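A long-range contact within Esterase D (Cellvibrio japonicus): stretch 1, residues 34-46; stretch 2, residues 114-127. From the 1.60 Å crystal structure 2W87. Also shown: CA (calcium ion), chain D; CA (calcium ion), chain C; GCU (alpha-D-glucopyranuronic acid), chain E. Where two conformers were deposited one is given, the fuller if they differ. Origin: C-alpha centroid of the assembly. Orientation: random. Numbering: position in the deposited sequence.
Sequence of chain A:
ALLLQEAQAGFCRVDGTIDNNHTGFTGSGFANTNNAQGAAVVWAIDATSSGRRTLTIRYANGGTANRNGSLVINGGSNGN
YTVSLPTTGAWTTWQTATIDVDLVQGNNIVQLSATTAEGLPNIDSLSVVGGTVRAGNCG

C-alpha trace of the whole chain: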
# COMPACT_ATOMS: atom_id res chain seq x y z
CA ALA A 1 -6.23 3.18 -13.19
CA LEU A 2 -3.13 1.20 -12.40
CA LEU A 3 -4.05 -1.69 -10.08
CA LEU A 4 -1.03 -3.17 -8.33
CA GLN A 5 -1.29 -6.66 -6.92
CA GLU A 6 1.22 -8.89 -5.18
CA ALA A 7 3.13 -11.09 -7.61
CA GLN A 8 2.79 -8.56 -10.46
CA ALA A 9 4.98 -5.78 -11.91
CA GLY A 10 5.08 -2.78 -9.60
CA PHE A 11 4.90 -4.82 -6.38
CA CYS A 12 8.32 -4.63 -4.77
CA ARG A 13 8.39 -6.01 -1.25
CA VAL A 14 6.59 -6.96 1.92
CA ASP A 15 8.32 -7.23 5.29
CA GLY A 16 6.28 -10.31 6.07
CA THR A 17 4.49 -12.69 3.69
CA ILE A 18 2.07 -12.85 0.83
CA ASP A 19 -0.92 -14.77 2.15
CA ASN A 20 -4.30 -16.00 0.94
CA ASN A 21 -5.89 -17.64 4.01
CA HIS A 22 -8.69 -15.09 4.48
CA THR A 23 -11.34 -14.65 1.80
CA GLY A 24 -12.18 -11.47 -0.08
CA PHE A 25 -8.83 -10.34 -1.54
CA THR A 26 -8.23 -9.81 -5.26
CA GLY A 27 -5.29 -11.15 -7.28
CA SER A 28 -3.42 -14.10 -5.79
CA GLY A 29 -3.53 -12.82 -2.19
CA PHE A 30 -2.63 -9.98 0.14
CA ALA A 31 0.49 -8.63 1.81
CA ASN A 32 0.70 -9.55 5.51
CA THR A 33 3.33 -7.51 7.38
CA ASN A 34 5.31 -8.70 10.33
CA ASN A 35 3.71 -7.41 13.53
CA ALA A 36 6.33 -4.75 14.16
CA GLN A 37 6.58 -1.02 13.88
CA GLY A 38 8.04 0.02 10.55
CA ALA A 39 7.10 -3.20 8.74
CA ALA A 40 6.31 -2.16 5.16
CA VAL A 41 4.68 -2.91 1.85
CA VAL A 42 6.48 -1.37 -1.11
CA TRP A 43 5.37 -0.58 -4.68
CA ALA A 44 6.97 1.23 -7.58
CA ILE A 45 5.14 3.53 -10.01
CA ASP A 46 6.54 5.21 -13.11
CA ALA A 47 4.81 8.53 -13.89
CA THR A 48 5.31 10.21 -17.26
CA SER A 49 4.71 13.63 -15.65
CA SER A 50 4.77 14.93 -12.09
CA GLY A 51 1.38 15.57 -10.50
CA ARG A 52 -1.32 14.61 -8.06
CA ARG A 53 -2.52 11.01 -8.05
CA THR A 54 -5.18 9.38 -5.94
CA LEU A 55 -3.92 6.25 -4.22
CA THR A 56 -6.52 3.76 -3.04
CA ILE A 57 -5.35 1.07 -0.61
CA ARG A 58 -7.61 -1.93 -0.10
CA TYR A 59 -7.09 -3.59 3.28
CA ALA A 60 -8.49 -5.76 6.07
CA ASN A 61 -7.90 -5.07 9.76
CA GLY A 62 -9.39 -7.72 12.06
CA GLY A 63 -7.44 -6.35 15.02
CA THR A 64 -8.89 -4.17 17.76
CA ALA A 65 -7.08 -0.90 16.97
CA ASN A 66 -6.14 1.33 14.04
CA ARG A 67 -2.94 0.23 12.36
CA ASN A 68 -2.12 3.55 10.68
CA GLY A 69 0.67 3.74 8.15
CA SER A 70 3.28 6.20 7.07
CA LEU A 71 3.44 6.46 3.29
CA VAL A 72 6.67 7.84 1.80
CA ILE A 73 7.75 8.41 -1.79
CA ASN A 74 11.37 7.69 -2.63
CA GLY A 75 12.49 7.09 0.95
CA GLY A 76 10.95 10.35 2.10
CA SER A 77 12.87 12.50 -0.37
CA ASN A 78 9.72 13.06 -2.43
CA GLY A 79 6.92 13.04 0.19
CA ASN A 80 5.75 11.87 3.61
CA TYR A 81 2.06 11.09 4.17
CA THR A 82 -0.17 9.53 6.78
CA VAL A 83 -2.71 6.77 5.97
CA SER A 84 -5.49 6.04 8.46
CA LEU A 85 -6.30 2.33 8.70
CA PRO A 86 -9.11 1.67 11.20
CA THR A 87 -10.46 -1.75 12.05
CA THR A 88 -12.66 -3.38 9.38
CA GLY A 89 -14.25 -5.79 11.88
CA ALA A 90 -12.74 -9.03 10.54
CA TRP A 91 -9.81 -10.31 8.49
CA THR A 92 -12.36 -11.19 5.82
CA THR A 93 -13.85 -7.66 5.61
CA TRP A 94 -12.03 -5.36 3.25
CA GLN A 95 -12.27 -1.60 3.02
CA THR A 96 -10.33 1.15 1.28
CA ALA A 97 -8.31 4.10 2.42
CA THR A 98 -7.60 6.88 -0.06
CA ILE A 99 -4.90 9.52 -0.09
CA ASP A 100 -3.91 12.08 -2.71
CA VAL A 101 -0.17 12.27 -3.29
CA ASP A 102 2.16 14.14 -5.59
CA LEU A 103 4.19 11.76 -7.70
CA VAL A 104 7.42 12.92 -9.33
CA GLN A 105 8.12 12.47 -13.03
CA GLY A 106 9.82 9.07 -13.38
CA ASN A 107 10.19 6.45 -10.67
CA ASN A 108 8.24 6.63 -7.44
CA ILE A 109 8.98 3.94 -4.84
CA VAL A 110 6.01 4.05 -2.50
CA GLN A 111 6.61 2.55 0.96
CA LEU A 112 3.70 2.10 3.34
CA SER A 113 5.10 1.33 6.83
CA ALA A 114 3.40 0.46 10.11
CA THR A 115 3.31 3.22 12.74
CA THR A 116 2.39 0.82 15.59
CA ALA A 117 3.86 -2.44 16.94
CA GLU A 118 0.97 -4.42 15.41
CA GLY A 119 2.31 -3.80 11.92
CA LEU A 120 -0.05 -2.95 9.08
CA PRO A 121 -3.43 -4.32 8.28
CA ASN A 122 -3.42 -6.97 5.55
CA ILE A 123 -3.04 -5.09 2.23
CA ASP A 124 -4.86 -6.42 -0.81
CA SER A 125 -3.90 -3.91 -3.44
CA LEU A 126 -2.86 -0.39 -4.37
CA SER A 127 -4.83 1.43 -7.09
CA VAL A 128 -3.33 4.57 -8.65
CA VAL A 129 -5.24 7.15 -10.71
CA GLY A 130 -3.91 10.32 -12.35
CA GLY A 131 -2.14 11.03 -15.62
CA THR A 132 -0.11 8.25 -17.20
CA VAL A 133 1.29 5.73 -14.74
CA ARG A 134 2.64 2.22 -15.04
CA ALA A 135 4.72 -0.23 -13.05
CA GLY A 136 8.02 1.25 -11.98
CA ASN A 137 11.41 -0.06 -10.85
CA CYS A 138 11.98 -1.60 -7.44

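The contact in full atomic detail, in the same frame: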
# COMPACT_ATOMS: atom_id res chain seq x y z
N ASN A 34 4.86 -8.46 8.98
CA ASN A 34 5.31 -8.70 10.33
C ASN A 34 4.59 -7.77 11.29
O ASN A 34 4.31 -6.63 10.94
CB ASN A 34 6.80 -8.36 10.45
CG ASN A 34 7.70 -9.31 9.65
OD1 ASN A 34 7.35 -10.47 9.46
ND2 ASN A 34 8.87 -8.81 9.22
N ASN A 35 4.32 -8.24 12.50
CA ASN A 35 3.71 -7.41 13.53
C ASN A 35 4.80 -6.65 14.28
O ASN A 35 5.21 -7.03 15.39
CB ASN A 35 2.84 -8.29 14.43
CG ASN A 35 1.91 -9.19 13.63
OD1 ASN A 35 1.43 -8.80 12.55
ND2 ASN A 35 1.70 -10.40 14.10
N ALA A 36 5.27 -5.59 13.66
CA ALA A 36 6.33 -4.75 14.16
C ALA A 36 6.19 -3.36 13.58
O ALA A 36 5.80 -3.18 12.42
CB ALA A 36 7.67 -5.32 13.76
N GLN A 37 6.57 -2.37 14.37
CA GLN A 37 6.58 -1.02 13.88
C GLN A 37 7.58 -0.92 12.73
O GLN A 37 8.64 -1.56 12.75
CB GLN A 37 6.97 -0.08 15.02
CG GLN A 37 6.82 1.36 14.70
CD GLN A 37 7.35 2.17 15.85
OE1 GLN A 37 6.81 2.11 16.96
NE2 GLN A 37 8.44 2.87 15.63
N GLY A 38 7.19 -0.19 11.70
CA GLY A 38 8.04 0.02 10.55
C GLY A 38 7.90 -1.04 9.47
O GLY A 38 8.36 -0.83 8.34
N ALA A 39 7.29 -2.18 9.77
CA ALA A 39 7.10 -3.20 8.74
C ALA A 39 6.31 -2.61 7.56
O ALA A 39 5.30 -1.95 7.75
CB ALA A 39 6.42 -4.44 9.32
N ALA A 40 6.80 -2.85 6.34
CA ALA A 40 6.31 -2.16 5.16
C ALA A 40 5.81 -3.04 4.02
O ALA A 40 6.13 -4.26 3.93
CB ALA A 40 7.37 -1.18 4.65
N VAL A 41 5.00 -2.40 3.17
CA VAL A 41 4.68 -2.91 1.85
C VAL A 41 5.19 -1.86 0.90
O VAL A 41 5.01 -0.65 1.15
CB VAL A 41 3.16 -3.16 1.63
CG1 VAL A 41 2.91 -3.78 0.24
CG2 VAL A 41 2.63 -4.07 2.73
N VAL A 42 5.83 -2.30 -0.18
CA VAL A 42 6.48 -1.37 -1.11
C VAL A 42 6.07 -1.65 -2.56
O VAL A 42 6.07 -2.81 -3.01
CB VAL A 42 8.04 -1.40 -1.00
CG1 VAL A 42 8.68 -0.34 -1.89
CG2 VAL A 42 8.49 -1.24 0.44
N TRP A 43 5.71 -0.57 -3.26
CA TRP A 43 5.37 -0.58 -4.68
C TRP A 43 6.24 0.41 -5.41
O TRP A 43 6.85 1.30 -4.81
CB TRP A 43 3.92 -0.16 -4.91
CG TRP A 43 2.89 -0.96 -4.17
CD1 TRP A 43 2.28 -2.06 -4.60
CD2 TRP A 43 2.36 -0.66 -2.88
NE1 TRP A 43 1.39 -2.52 -3.65
CE2 TRP A 43 1.41 -1.66 -2.58
CE3 TRP A 43 2.59 0.35 -1.94
CZ2 TRP A 43 0.69 -1.67 -1.40
CZ3 TRP A 43 1.86 0.34 -0.77
CH2 TRP A 43 0.94 -0.67 -0.51
N ALA A 44 6.23 0.30 -6.73
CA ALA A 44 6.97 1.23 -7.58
C ALA A 44 6.09 1.65 -8.75
O ALA A 44 5.54 0.80 -9.45
CB ALA A 44 8.23 0.60 -8.11
N ILE A 45 6.00 2.96 -8.96
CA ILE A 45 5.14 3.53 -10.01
C ILE A 45 5.97 4.46 -10.87
O ILE A 45 6.67 5.31 -10.34
CB ILE A 45 4.01 4.36 -9.38
CG1 ILE A 45 3.18 3.53 -8.38
CG2 ILE A 45 3.14 4.91 -10.45
CD1 ILE A 45 2.55 4.42 -7.29
N ASP A 46 5.90 4.29 -12.19
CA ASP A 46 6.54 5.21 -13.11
C ASP A 46 5.47 6.18 -13.59
O ASP A 46 4.41 5.75 -14.02
CB ASP A 46 7.16 4.48 -14.29
CG ASP A 46 7.87 5.44 -15.24
OD1 ASP A 46 9.09 5.68 -15.03
OD2 ASP A 46 7.20 6.00 -16.14
N ALA A 114 4.17 0.45 8.89
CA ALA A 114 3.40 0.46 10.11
C ALA A 114 3.89 1.51 11.09
O ALA A 114 5.08 1.63 11.32
CB ALA A 114 3.52 -0.88 10.75
N THR A 115 2.97 2.27 11.68
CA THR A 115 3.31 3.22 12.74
C THR A 115 3.22 2.62 14.15
O THR A 115 3.70 3.25 15.09
CB THR A 115 2.37 4.44 12.76
OG1 THR A 115 1.04 4.00 12.98
CG2 THR A 115 2.42 5.19 11.48
N THR A 116 2.56 1.48 14.30
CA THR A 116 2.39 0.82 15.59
C THR A 116 3.04 -0.57 15.59
O THR A 116 3.37 -1.11 14.52
CB THR A 116 0.90 0.63 15.97
OG1 THR A 116 0.35 -0.51 15.28
CG2 THR A 116 0.06 1.88 15.69
N ALA A 117 3.19 -1.15 16.78
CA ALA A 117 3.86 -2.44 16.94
C ALA A 117 3.07 -3.60 16.38
O ALA A 117 3.60 -4.71 16.29
CB ALA A 117 4.18 -2.70 18.43
N GLU A 118 1.80 -3.37 16.01
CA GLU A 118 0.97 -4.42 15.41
C GLU A 118 1.27 -4.62 13.93
O GLU A 118 0.81 -5.58 13.33
CB GLU A 118 -0.51 -4.11 15.56
CG GLU A 118 -1.01 -4.10 16.98
CD GLU A 118 -2.53 -4.24 17.04
OE1 GLU A 118 -3.04 -5.37 16.81
OE2 GLU A 118 -3.20 -3.23 17.37
N GLY A 119 2.06 -3.73 13.34
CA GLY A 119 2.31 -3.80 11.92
C GLY A 119 1.15 -3.16 11.18
O GLY A 119 0.35 -2.41 11.75
N LEU A 120 1.05 -3.45 9.88
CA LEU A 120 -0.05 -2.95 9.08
C LEU A 120 -1.26 -3.86 9.12
O LEU A 120 -1.18 -4.99 9.57
CB LEU A 120 0.41 -2.79 7.62
CG LEU A 120 1.39 -1.66 7.32
CD1 LEU A 120 1.84 -1.76 5.83
CD2 LEU A 120 0.78 -0.31 7.62
N PRO A 121 -2.40 -3.37 8.60
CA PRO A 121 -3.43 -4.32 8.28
C PRO A 121 -2.93 -5.21 7.13
O PRO A 121 -1.83 -4.98 6.60
CB PRO A 121 -4.58 -3.44 7.78
CG PRO A 121 -4.22 -2.07 8.06
CD PRO A 121 -2.74 -2.00 8.19
N ASN A 122 -3.72 -6.21 6.76
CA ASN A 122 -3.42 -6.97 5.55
C ASN A 122 -3.77 -6.10 4.35
O ASN A 122 -4.85 -5.49 4.32
CB ASN A 122 -4.23 -8.26 5.54
CG ASN A 122 -3.73 -9.28 6.56
OD1 ASN A 122 -2.57 -9.24 7.00
ND2 ASN A 122 -4.58 -10.23 6.91
N ILE A 123 -2.88 -6.02 3.36
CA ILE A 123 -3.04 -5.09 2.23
C ILE A 123 -3.31 -5.86 0.96
O ILE A 123 -2.46 -6.61 0.48
CB ILE A 123 -1.78 -4.21 2.02
CG1 ILE A 123 -1.39 -3.50 3.34
CG2 ILE A 123 -1.95 -3.28 0.81
CD1 ILE A 123 -2.42 -2.56 3.90
N ASP A 124 -4.48 -5.66 0.39
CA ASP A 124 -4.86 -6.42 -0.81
C ASP A 124 -4.25 -5.88 -2.08
O ASP A 124 -3.77 -6.64 -2.92
CB ASP A 124 -6.38 -6.40 -0.96
CG ASP A 124 -6.86 -7.14 -2.18
OD1 ASP A 124 -6.23 -8.13 -2.59
OD2 ASP A 124 -7.93 -6.77 -2.70
N SER A 125 -4.31 -4.56 -2.22
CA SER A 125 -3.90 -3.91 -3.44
C SER A 125 -3.70 -2.41 -3.26
O SER A 125 -4.24 -1.81 -2.33
CB SER A 125 -4.97 -4.12 -4.48
OG SER A 125 -6.21 -3.54 -4.10
N LEU A 126 -3.00 -1.83 -4.24
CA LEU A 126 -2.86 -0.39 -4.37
C LEU A 126 -3.36 -0.01 -5.76
O LEU A 126 -2.89 -0.56 -6.75
CB LEU A 126 -1.39 0.04 -4.22
CG LEU A 126 -1.12 1.53 -4.45
CD1 LEU A 126 -1.74 2.37 -3.34
CD2 LEU A 126 0.37 1.81 -4.61
N SER A 127 -4.31 0.91 -5.82
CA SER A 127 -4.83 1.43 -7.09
C SER A 127 -4.34 2.87 -7.21
O SER A 127 -4.35 3.61 -6.24
CB SER A 127 -6.35 1.39 -7.07
OG SER A 127 -6.86 2.21 -8.08
CA CA D . -4.27 -8.75 -3.84
CA CA C . 0.41 -9.05 10.16
C1 GCU E . -3.70 -13.04 12.29
C2 GCU E . -4.28 -12.98 10.87
C3 GCU E . -3.23 -12.40 9.93
C4 GCU E . -2.91 -10.99 10.40
C5 GCU E . -2.42 -11.07 11.85
C6 GCU E . -2.12 -9.69 12.43
O1 GCU E . -2.54 -13.86 12.22
O2 GCU E . -4.61 -14.29 10.44
O3 GCU E . -3.71 -12.37 8.58
O4 GCU E . -1.87 -10.38 9.59
O5 GCU E . -3.42 -11.67 12.67
O6A GCU E . -1.42 -8.94 11.74
O6B GCU E . -2.58 -9.39 13.56
O HOH W 1 0.62 -6.68 10.81
O HOH W 2 -0.74 -7.62 8.51
O HOH W 3 1.33 -11.13 11.03

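Leu-126 and Trp-43 form the heart of this contact, each covered by the opposing stretch more than any other residue on its side. They sit on strands 40-46 and 122-127, which run in nearly the same direction, 16° apart, but approach no closer than 9.4 Å along their axes. That spacing is too wide for backbone pairing, so side chains must fill it. Both residues point their CA-to-CB bonds toward the other strand. Leu-126, with chi1 t and chi2 p, lies over one face of the indole: its CB is 3.9 Å from the centroid of the five-membered ring, a CH-pi contact, and its CD2 comes 3.6 Å from Trp-43 CD2. A branched aliphatic chain suits a flat aromatic face, since its C-H groups can rest on the pi cloud without needing a polar partner. At the ring's edge, Ile-123 CG2 meets Trp-43 CZ2 at 3.8 Å. Val-41, Trp-43 and Ile-45 alternate along their strand, all facing this buried apolar layer; Val-41 CG2 packs 3.9 Å from Leu-120 CD1, and Ile-45 CD1 lies 4.3 Å from Leu-126 CD2.

Beyond the strands the backbones draw together, most tightly where Gly-119 lacks a side chain. Ala-114, second only to Leu-126 within its own stretch in area covered, brings a lone methyl within 3.6 Å of Ala-36 O, measured from Ala-114 CB. Its main chain supplies the two hydrogen bonds between the stretches: Gly-38 N to Ala-114 O, 2.8 Å, and Ala-114 N to Ala-39 O, 2.9 Å. Exposed Gln-37 lays its extended chain (chi1 and chi2 t) along this edge, its CG 3.7 Å from Thr-115 O. Gly-38 belongs to a type II turn, and its positive phi favours glycine. Gly-119 ends a type I turn; a CB there would lie 2.3 Å from Asn-34 O, a clash. Without one, Gly-119 CA approaches Asn-34 O and Ala-36 O, each at 3.6 Å, in CA-H...O contacts.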